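Local atomic coordinates of tRNA (Adenine(22)-N(1))-methyltransferase (Mycoplasma capricolum subsp. capricolum, PDB entry 6QE6), a protein that probably methylates N1 of adenine 22 in tRNA, taking the methyl group from S-adenosylmethionine and leaving S-adenosyl-homocysteine as by-product. Residues H152-K157 with I174-Y179; S204-E209 with N235-Y240; S36-D41 with T59-A64. All coordinates share one frame; numbering follows the deposited sequence.

Contact 1 (H152-K157 with I174-Y179)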
loop_
_atom_site.group_PDB
_atom_site.type_symbol
_atom_site.label_atom_id
_atom_site.label_comp_id
_atom_site.label_asym_id
_atom_site.label_seq_id
_atom_site.Cartn_x
_atom_site.Cartn_y
_atom_site.Cartn_z
ATOM N N HIS A 152 2.866 -14.028 8.218
ATOM C CA HIS A 152 3.501 -14.829 7.174
ATOM C C HIS A 152 5.021 -14.767 7.234
ATOM O O HIS A 152 5.685 -15.432 6.423
ATOM C CB HIS A 152 3.031 -14.385 5.789
ATOM C CG HIS A 152 1.617 -14.764 5.480
ATOM N ND1 HIS A 152 0.537 -14.001 5.872
ATOM C CD2 HIS A 152 1.106 -15.819 4.807
ATOM C CE1 HIS A 152 -0.579 -14.576 5.462
ATOM N NE2 HIS A 152 -0.260 -15.677 4.805
ATOM N N ASN A 153 5.579 -13.970 8.158
ATOM C CA ASN A 153 7.026 -13.826 8.340
ATOM C C ASN A 153 7.688 -13.176 7.116
ATOM O O ASN A 153 8.791 -13.541 6.713
ATOM C CB ASN A 153 7.675 -15.170 8.675
ATOM C CG ASN A 153 8.877 -15.038 9.586
ATOM O OD1 ASN A 153 9.327 -13.930 9.885
ATOM N ND2 ASN A 153 9.417 -16.182 10.030
ATOM N N TYR A 154 7.013 -12.194 6.534
ATOM C CA TYR A 154 7.568 -11.365 5.475
ATOM C C TYR A 154 8.140 -10.081 6.073
ATOM O O TYR A 154 7.574 -9.506 7.007
ATOM C CB TYR A 154 6.496 -11.010 4.438
ATOM C CG TYR A 154 5.828 -12.178 3.745
ATOM C CD1 TYR A 154 6.514 -13.375 3.509
ATOM C CD2 TYR A 154 4.511 -12.075 3.294
ATOM C CE1 TYR A 154 5.897 -14.442 2.857
ATOM C CE2 TYR A 154 3.880 -13.141 2.635
ATOM C CZ TYR A 154 4.574 -14.315 2.421
ATOM O OH TYR A 154 3.941 -15.359 1.775
ATOM N N LEU A 155 9.248 -9.624 5.509
ATOM C CA LEU A 155 9.819 -8.349 5.889
ATOM C C LEU A 155 8.917 -7.194 5.452
ATOM O O LEU A 155 8.397 -7.175 4.330
ATOM C CB LEU A 155 11.197 -8.199 5.267
ATOM C CG LEU A 155 11.869 -6.855 5.531
ATOM C CD1 LEU A 155 12.019 -6.597 7.035
ATOM C CD2 LEU A 155 13.215 -6.807 4.814
ATOM N N ILE A 156 8.721 -6.238 6.357
ATOM C CA ILE A 156 8.220 -4.918 6.001
ATOM C C ILE A 156 9.458 -4.058 5.740
ATOM O O ILE A 156 10.100 -3.558 6.670
ATOM C CB ILE A 156 7.313 -4.349 7.098
ATOM C CG1 ILE A 156 6.085 -5.247 7.246
ATOM C CG2 ILE A 156 6.856 -2.959 6.747
ATOM C CD1 ILE A 156 5.240 -4.979 8.483
ATOM N N LYS A 157 9.824 -3.920 4.462
ATOM C CA LYS A 157 11.081 -3.272 4.118
ATOM C C LYS A 157 11.026 -1.754 4.269
ATOM O O LYS A 157 12.053 -1.126 4.552
ATOM C CB LYS A 157 11.480 -3.612 2.683
ATOM C CG LYS A 157 12.777 -2.960 2.235
ATOM C CD LYS A 157 13.348 -3.642 0.999
ATOM C CE LYS A 157 14.504 -2.842 0.369
ATOM N NZ LYS A 157 14.825 -3.290 -1.048
ATOM N N ILE A 174 6.611 -4.716 1.204
ATOM C CA ILE A 174 6.733 -6.040 1.795
ATOM C C ILE A 174 7.657 -6.871 0.912
ATOM O O ILE A 174 7.395 -7.029 -0.291
ATOM C CB ILE A 174 5.359 -6.707 1.957
ATOM C CG1 ILE A 174 4.471 -5.844 2.856
ATOM C CG2 ILE A 174 5.498 -8.126 2.517
ATOM C CD1 ILE A 174 3.033 -6.289 2.879
ATOM N N ASN A 175 8.752 -7.373 1.508
ATOM C CA ASN A 175 9.729 -8.233 0.843
ATOM C C ASN A 175 9.546 -9.661 1.340
ATOM O O ASN A 175 9.968 -9.992 2.457
ATOM C CB ASN A 175 11.158 -7.764 1.116
ATOM C CG ASN A 175 12.209 -8.617 0.390
ATOM O OD1 ASN A 175 11.875 -9.581 -0.308
ATOM N ND2 ASN A 175 13.486 -8.249 0.540
ATOM N N LYS A 176 8.963 -10.513 0.487
ATOM C CA LYS A 176 8.605 -11.870 0.890
ATOM C C LYS A 176 9.817 -12.767 1.072
ATOM O O LYS A 176 9.704 -13.819 1.708
ATOM C CB LYS A 176 7.649 -12.500 -0.130
ATOM C CG LYS A 176 6.300 -11.800 -0.212
ATOM C CD LYS A 176 5.522 -12.254 -1.430
ATOM C CE LYS A 176 5.234 -13.745 -1.345
ATOM N NZ LYS A 176 4.463 -14.204 -2.534
ATOM N N ASN A 177 10.975 -12.368 0.564
ATOM C CA ASN A 177 12.156 -13.208 0.640
ATOM C C ASN A 177 13.032 -12.886 1.841
ATOM O O ASN A 177 14.134 -13.438 1.963
ATOM C CB ASN A 177 12.951 -13.095 -0.659
ATOM C CG ASN A 177 12.249 -13.782 -1.801
ATOM O OD1 ASN A 177 12.006 -14.998 -1.757
ATOM N ND2 ASN A 177 11.879 -13.009 -2.824
ATOM N N LYS A 178 12.575 -12.002 2.722
ATOM C CA LYS A 178 13.267 -11.735 3.965
ATOM C C LYS A 178 12.284 -11.893 5.118
ATOM O O LYS A 178 11.066 -11.773 4.943
ATOM C CB LYS A 178 13.928 -10.356 3.954
ATOM C CG LYS A 178 15.088 -10.255 2.960
ATOM C CD LYS A 178 15.953 -9.022 3.213
ATOM C CE LYS A 178 17.156 -8.971 2.259
ATOM N NZ LYS A 178 17.049 -7.905 1.186
ATOM N N TYR A 179 12.833 -12.236 6.281
ATOM C CA TYR A 179 12.052 -12.504 7.474
ATOM C C TYR A 179 11.431 -11.231 8.037
ATOM O O TYR A 179 12.018 -10.146 7.993
ATOM C CB TYR A 179 12.944 -13.147 8.546
ATOM C CG TYR A 179 13.242 -14.602 8.280
ATOM C CD1 TYR A 179 12.254 -15.447 7.779
ATOM C CD2 TYR A 179 14.508 -15.136 8.522
ATOM C CE1 TYR A 179 12.522 -16.784 7.518
ATOM C CE2 TYR A 179 14.780 -16.477 8.279
ATOM C CZ TYR A 179 13.782 -17.296 7.779
ATOM O OH TYR A 179 14.022 -18.629 7.528
#
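K176 lays its aliphatic chain over one face of the Y154 ring: CG of K176 stands 3.8 Å from the ring centroid, almost on the normal, in a CH-pi contact. Further along, CE of K176 passes 3.7 Å from OH of Y154. Lysine suits this place because its methylenes cover the ring while NZ continues beyond it to a salt bridge with D127. A chi1 of -59° turns the Y154 ring under the K176 chain. CB of Y154 touches CG2 of I174 at 3.6 Å. On the opposite face of the sheet from I174, CD2 of L155 packs on CB of K178 at 3.7 Å.

These side chains hang on a short backbone ladder. N175 N donates to L155 O at 2.9 Å, whereas L155 N reaches K178 O at 2.9 Å and N175 O only weakly. The jump from N175 to K178 reflects a type I turn, braced as an Asx turn by N177 N on N175 OD1. N153 takes the positive phi of a Schellman motif, which asparagine tolerates well, and its OD1 binds S180 N. CB of H152 lies over the opposite face of Y154, toward its rim, and W148 meets that ring edge-to-face. The contact lies at the open end of the antiparallel hairpin 155-163/168-175, whose strand 155-163 is outermost at this side of a class I methyltransferase sheet.

Contact 2 (S204-E209 with N235-Y240)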
loop_
_atom_site.group_PDB
_atom_site.type_symbol
_atom_site.label_atom_id
_atom_site.label_comp_id
_atom_site.label_asym_id
_atom_site.label_seq_id
_atom_site.Cartn_x
_atom_site.Cartn_y
_atom_site.Cartn_z
ATOM N N SER A 204 1.457 14.514 14.029
ATOM C CA SER A 204 0.363 15.475 13.953
ATOM C C SER A 204 -0.959 14.776 13.650
ATOM O O SER A 204 -1.975 15.013 14.319
ATOM C CB SER A 204 0.683 16.517 12.894
ATOM O OG SER A 204 -0.346 17.462 12.860
ATOM N N TYR A 205 -0.943 13.874 12.663
ATOM C CA TYR A 205 -2.128 13.091 12.332
ATOM C C TYR A 205 -2.632 12.293 13.538
ATOM O O TYR A 205 -3.846 12.194 13.764
ATOM C CB TYR A 205 -1.805 12.164 11.161
ATOM C CG TYR A 205 -2.928 11.224 10.801
ATOM C CD1 TYR A 205 -3.907 11.604 9.880
ATOM C CD2 TYR A 205 -3.016 9.964 11.374
ATOM C CE1 TYR A 205 -4.938 10.758 9.545
ATOM C CE2 TYR A 205 -4.045 9.112 11.052
ATOM C CZ TYR A 205 -4.999 9.513 10.131
ATOM O OH TYR A 205 -6.031 8.662 9.802
ATOM N N LEU A 206 -1.711 11.711 14.322
ATOM C CA LEU A 206 -2.113 10.850 15.436
ATOM C C LEU A 206 -2.680 11.669 16.591
ATOM O O LEU A 206 -3.613 11.225 17.269
ATOM C CB LEU A 206 -0.930 10.002 15.910
ATOM C CG LEU A 206 -0.500 8.901 14.959
ATOM C CD1 LEU A 206 0.747 8.197 15.468
ATOM C CD2 LEU A 206 -1.660 7.926 14.790
ATOM N N GLU A 207 -2.119 12.856 16.846
ATOM C CA GLU A 207 -2.732 13.744 17.824
ATOM C C GLU A 207 -4.129 14.156 17.373
ATOM O O GLU A 207 -5.053 14.222 18.189
ATOM C CB GLU A 207 -1.834 14.963 18.077
ATOM C CG GLU A 207 -0.373 14.584 18.258
ATOM C CD GLU A 207 0.256 15.020 19.586
ATOM O OE1 GLU A 207 -0.357 14.794 20.661
ATOM O OE2 GLU A 207 1.396 15.554 19.557
ATOM N N ASN A 208 -4.325 14.373 16.065
ATOM C CA ASN A 208 -5.673 14.698 15.605
ATOM C C ASN A 208 -6.619 13.511 15.768
ATOM O O ASN A 208 -7.818 13.706 16.028
ATOM C CB ASN A 208 -5.668 15.177 14.151
ATOM C CG ASN A 208 -7.029 15.780 13.731
ATOM O OD1 ASN A 208 -7.516 16.742 14.343
ATOM N ND2 ASN A 208 -7.651 15.198 12.701
ATOM N N GLU A 209 -6.095 12.281 15.640
ATOM C CA GLU A 209 -6.892 11.096 15.929
ATOM C C GLU A 209 -7.330 11.064 17.395
ATOM O O GLU A 209 -8.473 10.701 17.703
ATOM C CB GLU A 209 -6.096 9.839 15.560
ATOM C CG GLU A 209 -6.929 8.722 14.957
ATOM C CD GLU A 209 -7.782 9.192 13.780
ATOM O OE1 GLU A 209 -7.212 9.510 12.708
ATOM O OE2 GLU A 209 -9.029 9.249 13.926
ATOM N N ASN A 235 -4.992 5.740 24.527
ATOM C CA ASN A 235 -3.784 5.456 25.300
ATOM C C ASN A 235 -2.738 4.729 24.471
ATOM O O ASN A 235 -1.537 4.961 24.656
ATOM C CB ASN A 235 -4.117 4.626 26.537
ATOM C CG ASN A 235 -4.949 5.392 27.543
ATOM O OD1 ASN A 235 -4.967 6.630 27.547
ATOM N ND2 ASN A 235 -5.644 4.660 28.407
ATOM N N LYS A 236 -3.167 3.847 23.564
ATOM C CA LYS A 236 -2.201 3.195 22.690
ATOM C C LYS A 236 -1.513 4.222 21.803
ATOM O O LYS A 236 -0.281 4.210 21.678
ATOM C CB LYS A 236 -2.884 2.097 21.873
ATOM C CG LYS A 236 -2.684 0.713 22.493
ATOM C CD LYS A 236 -3.848 -0.256 22.258
ATOM C CE LYS A 236 -4.196 -0.402 20.794
ATOM N NZ LYS A 236 -5.120 -1.556 20.551
ATOM N N ILE A 237 -2.289 5.160 21.238
ATOM C CA ILE A 237 -1.724 6.197 20.376
ATOM C C ILE A 237 -0.729 7.043 21.154
ATOM O O ILE A 237 0.374 7.346 20.676
ATOM C CB ILE A 237 -2.837 7.080 19.774
ATOM C CG1 ILE A 237 -3.804 6.269 18.912
ATOM C CG2 ILE A 237 -2.234 8.212 18.965
ATOM C CD1 ILE A 237 -4.912 7.107 18.310
ATOM N N ARG A 238 -1.125 7.466 22.355
ATOM C CA ARG A 238 -0.265 8.319 23.161
ATOM C C ARG A 238 1.037 7.609 23.498
ATOM O O ARG A 238 2.108 8.223 23.494
ATOM C CB ARG A 238 -1.002 8.736 24.435
ATOM C CG ARG A 238 -0.116 9.451 25.434
ATOM C CD ARG A 238 0.425 10.713 24.818
ATOM N NE ARG A 238 -0.673 11.594 24.431
ATOM C CZ ARG A 238 -0.597 12.498 23.455
ATOM N NH1 ARG A 238 0.527 12.633 22.750
ATOM N NH2 ARG A 238 -1.649 13.262 23.179
ATOM N N LYS A 239 0.967 6.314 23.802
ATOM C CA LYS A 239 2.195 5.559 24.012
ATOM C C LYS A 239 3.051 5.575 22.755
ATOM O O LYS A 239 4.241 5.915 22.804
ATOM C CB LYS A 239 1.876 4.124 24.458
ATOM C CG LYS A 239 1.365 4.051 25.890
ATOM C CD LYS A 239 1.203 2.627 26.411
ATOM C CE LYS A 239 0.017 2.517 27.387
ATOM N NZ LYS A 239 -0.448 1.111 27.610
ATOM N N TYR A 240 2.448 5.245 21.606
ATOM C CA TYR A 240 3.230 5.184 20.374
ATOM C C TYR A 240 3.801 6.552 20.023
ATOM O O TYR A 240 4.971 6.659 19.637
ATOM C CB TYR A 240 2.390 4.633 19.220
ATOM C CG TYR A 240 3.161 4.545 17.918
ATOM C CD1 TYR A 240 3.921 3.423 17.609
ATOM C CD2 TYR A 240 3.142 5.602 16.998
ATOM C CE1 TYR A 240 4.634 3.334 16.403
ATOM C CE2 TYR A 240 3.854 5.535 15.786
ATOM C CZ TYR A 240 4.596 4.394 15.498
ATOM O OH TYR A 240 5.297 4.323 14.319
#
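R238 sends CG anti to its backbone N (chi1 171°) and then folds its chain at chi2 and chi3, which carries the guanidinium back to E207 although CB points away from helix 200-217. E207 answers with a bend at chi2 that swings its carboxylate out toward the arginine. The two groups bridge an antiparallel helix pair, a helical hairpin of 200-217 with 225-244: the axes of the short segments run at 157° and approach to 9.9 Å.

R238 grips end-on, with both terminal nitrogens on a single oxygen: NH1 lies 3.1 Å and NH2 3.2 Å from E207 OE1. That oxygen lies in the guanidinium plane, but the carboxylate is turned 65° from it; NH2 meets OE1 nearly along the C-O bond, NH1 from above the carboxylate plane. Both nitrogens thus share one oxygen, unlike the side-by-side pairing that uses both carboxylate oxygens. Arginine suits a partly exposed position like this, being long enough to span the groove from a CB that points away.

Below the charges the seam is apolar. I237 packs against L206, E209, I210 and L213, residues spaced i, i+3, i+4 and i+7, as a knob in a hole. Its two arms divide the work: the branch methyl CG2 lies 3.8 Å from CB of L206, and CD1, at the end of the longer arm, 4.1 Å from CB of E209. E209 offers only its aliphatic root to this surface, since its carboxylate leads away. Helix 185-190 also packs here, F190 and L186 touching Y240. The tyrosine ring joins the buried seam, CD2 meeting L206 CD1 at 3.8 Å, while its OH donates to the carbonyl oxygen of G191.

Contact 3 (S36-D41 with T59-A64). Unlike the reference sequence in segment 36-41: A38 (reference Thr).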
loop_
_atom_site.group_PDB
_atom_site.type_symbol
_atom_site.label_atom_id
_atom_site.label_comp_id
_atom_site.label_asym_id
_atom_site.label_seq_id
_atom_site.Cartn_x
_atom_site.Cartn_y
_atom_site.Cartn_z
ATOM N N SER A 36 14.129 -4.186 -12.378
ATOM C CA SER A 36 13.141 -5.252 -12.289
ATOM C C SER A 36 12.887 -5.846 -13.658
ATOM O O SER A 36 13.016 -5.166 -14.673
ATOM C CB SER A 36 11.824 -4.744 -11.706
ATOM O OG SER A 36 12.022 -4.374 -10.360
ATOM N N THR A 37 12.511 -7.123 -13.679
ATOM C CA THR A 37 12.102 -7.726 -14.938
ATOM C C THR A 37 10.632 -7.438 -15.231
ATOM O O THR A 37 10.296 -6.880 -16.282
ATOM C CB THR A 37 12.384 -9.234 -14.927
ATOM O OG1 THR A 37 13.796 -9.447 -15.032
ATOM C CG2 THR A 37 11.710 -9.914 -16.097
ATOM N N ALA A 38 9.741 -7.790 -14.302
ATOM C CA ALA A 38 8.306 -7.651 -14.515
ATOM C C ALA A 38 7.640 -7.147 -13.243
ATOM O O ALA A 38 7.932 -7.633 -12.147
ATOM C CB ALA A 38 7.672 -8.984 -14.947
ATOM N N ILE A 39 6.744 -6.172 -13.391
ATOM C CA ILE A 39 5.924 -5.699 -12.283
ATOM C C ILE A 39 4.460 -5.802 -12.689
ATOM O O ILE A 39 4.120 -5.831 -13.872
ATOM C CB ILE A 39 6.281 -4.254 -11.858
ATOM C CG1 ILE A 39 5.925 -3.232 -12.964
ATOM C CG2 ILE A 39 7.766 -4.161 -11.435
ATOM C CD1 ILE A 39 4.527 -2.594 -12.830
ATOM N N ALA A 40 3.580 -5.848 -11.692
ATOM C CA ALA A 40 2.146 -5.819 -11.950
ATOM C C ALA A 40 1.503 -4.703 -11.131
ATOM O O ALA A 40 1.650 -4.661 -9.906
ATOM C CB ALA A 40 1.498 -7.168 -11.642
ATOM N N ASP A 41 0.801 -3.795 -11.801
ATOM C CA ASP A 41 0.051 -2.734 -11.135
ATOM C C ASP A 41 -1.392 -3.203 -11.006
ATOM O O ASP A 41 -2.077 -3.403 -12.014
ATOM C CB ASP A 41 0.148 -1.426 -11.918
ATOM C CG ASP A 41 -0.334 -0.208 -11.124
ATOM O OD1 ASP A 41 -0.483 -0.274 -9.869
ATOM O OD2 ASP A 41 -0.541 0.837 -11.781
ATOM N N THR A 59 11.505 -1.183 -14.935
ATOM C CA THR A 59 11.051 -2.529 -15.225
ATOM C C THR A 59 11.150 -2.755 -16.728
ATOM O O THR A 59 11.086 -1.809 -17.519
ATOM C CB THR A 59 9.603 -2.755 -14.713
ATOM O OG1 THR A 59 9.267 -4.143 -14.795
ATOM C CG2 THR A 59 8.618 -1.979 -15.522
ATOM N N LYS A 60 11.343 -4.020 -17.117
ATOM C CA LYS A 60 11.406 -4.372 -18.533
ATOM C C LYS A 60 10.010 -4.548 -19.107
ATOM O O LYS A 60 9.744 -4.126 -20.238
ATOM C CB LYS A 60 12.234 -5.646 -18.738
ATOM C CG LYS A 60 13.686 -5.556 -18.308
ATOM C CD LYS A 60 14.494 -4.654 -19.236
ATOM C CE LYS A 60 15.988 -4.699 -18.900
ATOM N NZ LYS A 60 16.749 -3.793 -19.795
ATOM N N ILE A 61 9.107 -5.179 -18.357
ATOM C CA ILE A 61 7.709 -5.257 -18.756
ATOM C C ILE A 61 6.804 -4.928 -17.566
ATOM O O ILE A 61 7.227 -4.908 -16.403
ATOM C CB ILE A 61 7.343 -6.635 -19.359
ATOM C CG1 ILE A 61 7.394 -7.733 -18.307
ATOM C CG2 ILE A 61 8.232 -6.973 -20.553
ATOM C CD1 ILE A 61 6.477 -8.894 -18.642
ATOM N N ALA A 62 5.541 -4.649 -17.873
ATOM C CA ALA A 62 4.561 -4.376 -16.835
ATOM C C ALA A 62 3.226 -5.001 -17.208
ATOM O O ALA A 62 2.809 -4.974 -18.371
ATOM C CB ALA A 62 4.382 -2.866 -16.592
ATOM N N TYR A 63 2.577 -5.581 -16.212
ATOM C CA TYR A 63 1.180 -5.979 -16.294
ATOM C C TYR A 63 0.310 -4.874 -15.692
ATOM O O TYR A 63 0.451 -4.541 -14.510
ATOM C CB TYR A 63 0.974 -7.301 -15.556
ATOM C CG TYR A 63 1.775 -8.424 -16.139
ATOM C CD1 TYR A 63 1.515 -8.914 -17.419
ATOM C CD2 TYR A 63 2.789 -9.003 -15.418
ATOM C CE1 TYR A 63 2.267 -9.961 -17.949
ATOM C CE2 TYR A 63 3.531 -10.038 -15.934
ATOM C CZ TYR A 63 3.275 -10.519 -17.187
ATOM O OH TYR A 63 4.054 -11.563 -17.651
ATOM N N ALA A 64 -0.578 -4.305 -16.495
ATOM C CA ALA A 64 -1.427 -3.188 -16.069
ATOM C C ALA A 64 -2.847 -3.720 -15.895
ATOM O O ALA A 64 -3.579 -3.889 -16.874
ATOM C CB ALA A 64 -1.368 -2.044 -17.071
#
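The first beta-alpha-beta unit of the domain brings strands 36-42 and 59-66 side by side in parallel, with helix 48-55 as the crossover between them. Bonds alternate along the pair: I61 N to T37 O at 2.9 Å, Y63 N to I39 O at 2.8 Å and D41 N to Y63 O at 2.8 Å. I39 N reaches I61 O only weakly, and that carbonyl also accepts from T59 OG1 at 2.7 Å. Placed anti to the backbone N (chi1 -170°), this hydroxyl bonds within its own segment, and OG1 also lies 3.7 Å from CG2 of I39.

In the class I methyltransferase fold these are strands 1 and 2 of the parallel part of the sheet, and they run toward the cofactor. On the face turned to helix 48-55, I39 CD1 touches A62 CB at 3.8 Å, small alanine letting the helix come close. On the other face A38 CB meets I61 CG1 at 3.6 Å, and A40 CB lies at the edge of the Y63 ring, whose OH is bonded to L105 N. The side chain of D41 lies about 5 Å from the bound S-adenosyl-homocysteine; its carboxylate is bonded by T44 OG1 at OD2 and T111 OG1 at OD1.

In the fold
Contacts 1 and 3 belong to one sheet but differ in depth. Contact 3 is buried among its parallel strands near the cofactor, so small and aliphatic residues and backbone bonds dominate; contact 1, its centre about 20 Å away, lies at the antiparallel edge, partly buried, where lysines, asparagines and tyrosines combine apolar cover with polar ends. Contact 2, also partly buried, shares no element with either and joins two C-terminal helices instead. Its centre is about 38 Å from that of contact 3, on the opposite side of the chain's centre. There side chains make most of the join, an apolar seam topped by a salt bridge, whereas both sheet contacts rest on main-chain hydrogen bonds.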